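Local coordinates for glycerol dehydratase (Clostridium butyricum, PDB 1R9D), which probably dehydrates glycerol without vitamin B12, as a member of the glycyl-radical enzyme family related to pyruvate formate-lyase, at residues 338-343 against 371-376; 365-370 against 396-401. All blocks are in the same frame, centred on the assembly; numbering follows the deposited sequence.

Contact 1 of 2, residues 338-343 against 371-376; sequences MYQNLI and LPQPSL
Two parallel strands of a beta-alpha-beta unit, 341-344 and 375-380, begin side by side here, with N341 paired to S375 and L342 to L376. The backbone bonds are S375 N to Q340 O at 3.0 Å and L342 N to S375 O at 3.1 Å. Just before the strands, glutamine meets glutamine. OE1 of Q373 takes Q340 N at 2.9 Å and Q340 NE2 at the same 2.9 Å, both in its carbonyl plane and on lone pairs. The bond from NE2 is nearly straight (171°), and the two amides lie 13° from coplanar although the side chains cross at about a right angle. The bend of Q373 at chi2 (-73°) turns CD toward Q340. The Q340 amide is also held from outside, OE1 by H271 NE2 and NE2 by L318 O. P374, which follows a cis peptide bond, rests CB on Q340 O at 3.4 Å. Past it, L342 CD2 and L376 CD1 touch at 3.9 Å on one face of the sheet. L342, with P374, also packs on W315 of helix 304-317, so an apolar residue suits this face; N341 and S375 lie on the other. With two donors on OE1, the Q373 amide should be fixed in its rotation about chi3, and a glutamine in this buried place supplies both that acceptor and the reach to use it.

Contact 2 of 2, residues 365-370 against 396-401; sequences AAVHVK and TREGLG
L400 pushes its CD1 methyl against the end of helix 357-369, 3.6 Å from A366 O and 4.2 Å from K370 CG. The L400 and K370 side chains cross at about a right angle. A366 O already accepts K370 N within the helix at 3.0 Å, so the leucine methyl covers a carbonyl that has its donor; a hydrocarbon branch suits that place. Farther out, K370 and E398 bring opposite charges together: NZ lies 3.9 Å from OE1, a long salt bridge. One water closes the gap, accepting from NZ at 2.9 Å and donating to OE1 at 2.8 Å. The lysine is extended beyond CG and spans the distance, whereas E398 is bent at chi2 (-64°), which turns its CD toward the K370 ammonium. On the helix side, V367 brings both methyls to E398, across which it lies at about a right angle, CG2 to E398 CG at 4.2 Å and CG1 to OE1, so the aliphatic part of the acid has an apolar neighbour. The contact thus joins the C-terminal end of one helix, 357-369, to the chain leaving the next, 386-397, with strand 375-380 between them in sequence. The first residue to leave helical angles after each helix, K370 and G399, has positive phi; at the backbone angles of G399 a CB would press on the preceding carbonyl oxygen. Outside the two segments, F6 packs on V367 and E398, and L395 of helix 386-397 touches A366 and V367. S765 OG is hydrogen-bonded to L400 O.

In the fold
The two contacts interlock along the chain: helix 357-369 follows the first strand of contact 1 and carries all but the last residue of the first segment of contact 2, then residue 371 begins the second segment of contact 1. Their centres are 12 Å apart, and they touch where L376 CD2 packs 3.7 Å from A366 CB, linking the sheet to the helix. Contact 1 lies nearer the middle of the chain, about 9 Å from its centre against about 20 Å for contact 2. It borders the ligand, since the Y339 side chain comes within about 3 Å of bound glycerol (nearest atoms) and meets Y764, next to G763, the predicted glycyl-radical site, edge-to-face.

Contact 1 of 2, residues 338-343 against 371-376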
loop_
_atom_site.group_PDB
_atom_site.type_symbol
_atom_site.label_atom_id
_atom_site.label_comp_id
_atom_site.label_asym_id
_atom_site.label_seq_id
_atom_site.Cartn_x
_atom_site.Cartn_y
_atom_site.Cartn_z
ATOM N N MET A 338 0.052 -17.008 -27.298
ATOM C CA MET A 338 0.888 -16.260 -26.356
ATOM C C MET A 338 1.103 -14.844 -26.888
ATOM O O MET A 338 1.553 -13.960 -26.157
ATOM C CB MET A 338 2.245 -16.939 -26.144
ATOM C CG MET A 338 2.170 -18.222 -25.315
ATOM S SD MET A 338 1.211 -18.055 -23.803
ATOM C CE MET A 338 2.179 -16.837 -22.882
ATOM N N TYR A 339 0.794 -14.648 -28.167
ATOM C CA TYR A 339 0.920 -13.339 -28.823
ATOM C C TYR A 339 2.280 -12.646 -28.692
ATOM O O TYR A 339 2.346 -11.455 -28.388
ATOM C CB TYR A 339 -0.158 -12.386 -28.292
ATOM C CG TYR A 339 -1.561 -12.950 -28.293
ATOM C CD1 TYR A 339 -2.077 -13.592 -27.168
ATOM C CD2 TYR A 339 -2.376 -12.844 -29.423
ATOM C CE1 TYR A 339 -3.366 -14.113 -27.163
ATOM C CE2 TYR A 339 -3.667 -13.365 -29.430
ATOM C CZ TYR A 339 -4.157 -13.996 -28.301
ATOM O OH TYR A 339 -5.433 -14.514 -28.308
ATOM N N GLN A 340 3.362 -13.375 -28.938
ATOM C CA GLN A 340 4.701 -12.799 -28.839
ATOM C C GLN A 340 5.069 -12.175 -30.185
ATOM O O GLN A 340 5.605 -12.845 -31.075
ATOM C CB GLN A 340 5.697 -13.897 -28.455
ATOM C CG GLN A 340 5.297 -14.615 -27.173
ATOM C CD GLN A 340 5.973 -15.962 -27.012
ATOM O OE1 GLN A 340 6.805 -16.153 -26.122
ATOM N NE2 GLN A 340 5.619 -16.904 -27.879
ATOM N N ASN A 341 4.784 -10.883 -30.333
ATOM C CA ASN A 341 5.051 -10.206 -31.589
ATOM C C ASN A 341 6.513 -9.837 -31.786
ATOM O O ASN A 341 7.150 -9.241 -30.911
ATOM C CB ASN A 341 4.170 -8.951 -31.712
ATOM C CG ASN A 341 3.946 -8.537 -33.160
ATOM O OD1 ASN A 341 4.880 -8.163 -33.861
ATOM N ND2 ASN A 341 2.701 -8.625 -33.616
ATOM N N LEU A 342 7.039 -10.208 -32.947
ATOM C CA LEU A 342 8.421 -9.920 -33.315
ATOM C C LEU A 342 8.327 -9.219 -34.665
ATOM O O LEU A 342 7.751 -9.755 -35.606
ATOM C CB LEU A 342 9.222 -11.227 -33.421
ATOM C CG LEU A 342 10.730 -11.134 -33.677
ATOM C CD1 LEU A 342 11.416 -12.416 -33.183
ATOM C CD2 LEU A 342 10.990 -10.912 -35.161
ATOM N N ILE A 343 8.890 -8.018 -34.759
ATOM C CA ILE A 343 8.801 -7.244 -35.991
ATOM C C ILE A 343 10.162 -6.932 -36.614
ATOM O O ILE A 343 11.160 -6.792 -35.908
ATOM C CB ILE A 343 8.027 -5.924 -35.702
ATOM C CG1 ILE A 343 7.589 -5.246 -37.002
ATOM C CG2 ILE A 343 8.897 -4.983 -34.891
ATOM C CD1 ILE A 343 6.415 -4.303 -36.796
ATOM N N LEU A 371 5.417 -22.657 -37.518
ATOM C CA LEU A 371 4.607 -22.839 -36.319
ATOM C C LEU A 371 3.874 -21.512 -36.071
ATOM O O LEU A 371 4.205 -20.506 -36.684
ATOM C CB LEU A 371 5.501 -23.205 -35.122
ATOM C CG LEU A 371 6.049 -24.641 -35.167
ATOM C CD1 LEU A 371 6.984 -24.901 -33.989
ATOM C CD2 LEU A 371 4.885 -25.615 -35.132
ATOM N N PRO A 372 2.872 -21.496 -35.175
ATOM C CA PRO A 372 2.102 -20.277 -34.872
ATOM C C PRO A 372 2.913 -19.084 -34.366
ATOM O O PRO A 372 2.606 -17.931 -34.695
ATOM C CB PRO A 372 1.098 -20.756 -33.828
ATOM C CG PRO A 372 0.908 -22.200 -34.178
ATOM C CD PRO A 372 2.321 -22.647 -34.444
ATOM N N GLN A 373 3.929 -19.359 -33.551
ATOM C CA GLN A 373 4.773 -18.311 -32.991
ATOM C C GLN A 373 6.160 -18.285 -33.623
ATOM O O GLN A 373 6.642 -19.298 -34.141
ATOM C CB GLN A 373 4.904 -18.506 -31.475
ATOM C CG GLN A 373 3.600 -18.338 -30.725
ATOM C CD GLN A 373 3.169 -16.885 -30.657
ATOM O OE1 GLN A 373 3.793 -16.078 -29.970
ATOM N NE2 GLN A 373 2.109 -16.542 -31.383
ATOM N N PRO A 374 6.813 -17.113 -33.612
ATOM C CA PRO A 374 6.275 -15.873 -33.042
ATOM C C PRO A 374 5.339 -15.206 -34.042
ATOM O O PRO A 374 5.286 -15.597 -35.210
ATOM C CB PRO A 374 7.525 -15.042 -32.806
ATOM C CG PRO A 374 8.373 -15.426 -33.980
ATOM C CD PRO A 374 8.219 -16.931 -34.014
ATOM N N SER A 375 4.594 -14.209 -33.576
ATOM C CA SER A 375 3.689 -13.472 -34.448
ATOM C C SER A 375 4.594 -12.524 -35.225
ATOM O O SER A 375 4.818 -11.382 -34.809
ATOM C CB SER A 375 2.672 -12.689 -33.612
ATOM O OG SER A 375 1.823 -13.568 -32.884
ATOM N N LEU A 376 5.132 -13.018 -36.339
ATOM C CA LEU A 376 6.051 -12.250 -37.174
ATOM C C LEU A 376 5.360 -11.095 -37.890
ATOM O O LEU A 376 4.278 -11.255 -38.460
ATOM C CB LEU A 376 6.721 -13.170 -38.198
ATOM C CG LEU A 376 7.793 -12.544 -39.095
ATOM C CD1 LEU A 376 8.901 -11.941 -38.243
ATOM C CD2 LEU A 376 8.363 -13.603 -40.026
#

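Contact 2 of 2, residues 365-370 against 396-401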
loop_
_atom_site.group_PDB
_atom_site.type_symbol
_atom_site.label_atom_id
_atom_site.label_comp_id
_atom_site.label_asym_id
_atom_site.label_seq_id
_atom_site.Cartn_x
_atom_site.Cartn_y
_atom_site.Cartn_z
ATOM N N ALA A 365 13.139 -17.830 -41.244
ATOM C CA ALA A 365 12.795 -18.700 -40.120
ATOM C C ALA A 365 11.321 -19.088 -40.091
ATOM O O ALA A 365 10.976 -20.212 -39.726
ATOM C CB ALA A 365 13.180 -18.032 -38.797
ATOM N N ALA A 366 10.445 -18.162 -40.471
ATOM C CA ALA A 366 9.017 -18.457 -40.472
ATOM C C ALA A 366 8.700 -19.618 -41.418
ATOM O O ALA A 366 7.820 -20.436 -41.136
ATOM C CB ALA A 366 8.222 -17.214 -40.876
ATOM N N VAL A 367 9.420 -19.690 -42.531
ATOM C CA VAL A 367 9.202 -20.755 -43.507
ATOM C C VAL A 367 9.896 -22.055 -43.090
ATOM O O VAL A 367 9.434 -23.148 -43.423
ATOM C CB VAL A 367 9.709 -20.348 -44.900
ATOM C CG1 VAL A 367 9.353 -21.430 -45.920
ATOM C CG2 VAL A 367 9.088 -19.023 -45.306
ATOM N N HIS A 368 10.999 -21.932 -42.360
ATOM C CA HIS A 368 11.743 -23.100 -41.889
ATOM C C HIS A 368 10.981 -23.860 -40.811
ATOM O O HIS A 368 10.915 -25.091 -40.831
ATOM C CB HIS A 368 13.098 -22.681 -41.311
ATOM C CG HIS A 368 14.155 -22.438 -42.342
ATOM N ND1 HIS A 368 15.465 -22.165 -42.009
ATOM C CD2 HIS A 368 14.101 -22.433 -43.695
ATOM C CE1 HIS A 368 16.171 -22.001 -43.113
ATOM N NE2 HIS A 368 15.368 -22.158 -44.151
ATOM N N VAL A 369 10.399 -23.114 -39.878
ATOM C CA VAL A 369 9.674 -23.684 -38.749
ATOM C C VAL A 369 8.178 -23.906 -38.972
ATOM O O VAL A 369 7.639 -24.945 -38.600
ATOM C CB VAL A 369 9.868 -22.791 -37.504
ATOM C CG1 VAL A 369 9.122 -23.367 -36.316
ATOM C CG2 VAL A 369 11.357 -22.661 -37.198
ATOM N N LYS A 370 7.512 -22.920 -39.563
ATOM C CA LYS A 370 6.079 -22.999 -39.839
ATOM C C LYS A 370 5.178 -23.324 -38.642
ATOM O O LYS A 370 4.279 -24.160 -38.737
ATOM C CB LYS A 370 5.815 -23.999 -40.973
ATOM C CG LYS A 370 6.511 -23.634 -42.280
ATOM C CD LYS A 370 6.112 -24.561 -43.425
ATOM C CE LYS A 370 6.833 -24.182 -44.711
ATOM N NZ LYS A 370 6.366 -24.999 -45.872
ATOM N N THR A 396 3.887 -14.299 -47.359
ATOM C CA THR A 396 2.427 -14.337 -47.309
ATOM C C THR A 396 1.889 -15.453 -48.210
ATOM O O THR A 396 0.913 -16.117 -47.873
ATOM C CB THR A 396 1.816 -12.994 -47.773
ATOM O OG1 THR A 396 2.179 -11.958 -46.850
ATOM C CG2 THR A 396 0.305 -13.091 -47.843
ATOM N N ARG A 397 2.535 -15.653 -49.353
ATOM C CA ARG A 397 2.099 -16.681 -50.291
ATOM C C ARG A 397 2.202 -18.087 -49.701
ATOM O O ARG A 397 1.538 -19.011 -50.170
ATOM C CB ARG A 397 2.908 -16.589 -51.590
ATOM C CG ARG A 397 2.458 -17.561 -52.671
ATOM C CD ARG A 397 2.962 -17.137 -54.045
ATOM N NE ARG A 397 4.416 -17.149 -54.140
ATOM C CZ ARG A 397 5.099 -16.668 -55.175
ATOM N NH1 ARG A 397 4.455 -16.133 -56.208
ATOM N NH2 ARG A 397 6.425 -16.715 -55.175
ATOM N N GLU A 398 3.018 -18.248 -48.663
ATOM C CA GLU A 398 3.172 -19.557 -48.027
ATOM C C GLU A 398 1.898 -20.010 -47.311
ATOM O O GLU A 398 1.735 -21.193 -47.007
ATOM C CB GLU A 398 4.346 -19.534 -47.044
ATOM C CG GLU A 398 5.716 -19.419 -47.712
ATOM C CD GLU A 398 6.050 -20.622 -48.581
ATOM O OE1 GLU A 398 5.940 -21.766 -48.084
ATOM O OE2 GLU A 398 6.429 -20.426 -49.759
ATOM N N GLY A 399 1.000 -19.069 -47.027
ATOM C CA GLY A 399 -0.252 -19.414 -46.376
ATOM C C GLY A 399 -0.235 -19.627 -44.871
ATOM O O GLY A 399 -1.092 -20.328 -44.336
ATOM N N LEU A 400 0.723 -19.017 -44.182
ATOM C CA LEU A 400 0.827 -19.151 -42.734
ATOM C C LEU A 400 0.113 -17.990 -42.043
ATOM O O LEU A 400 -0.020 -17.971 -40.817
ATOM C CB LEU A 400 2.298 -19.161 -42.317
ATOM C CG LEU A 400 3.189 -20.193 -43.014
ATOM C CD1 LEU A 400 4.641 -19.942 -42.642
ATOM C CD2 LEU A 400 2.760 -21.603 -42.617
ATOM N N GLY A 401 -0.346 -17.026 -42.836
ATOM C CA GLY A 401 -1.023 -15.870 -42.276
ATOM C C GLY A 401 -0.016 -14.787 -41.933
ATOM O O GLY A 401 -0.377 -13.711 -41.449
HETATM O O HOH W 1 7.621 -23.974 -48.288
#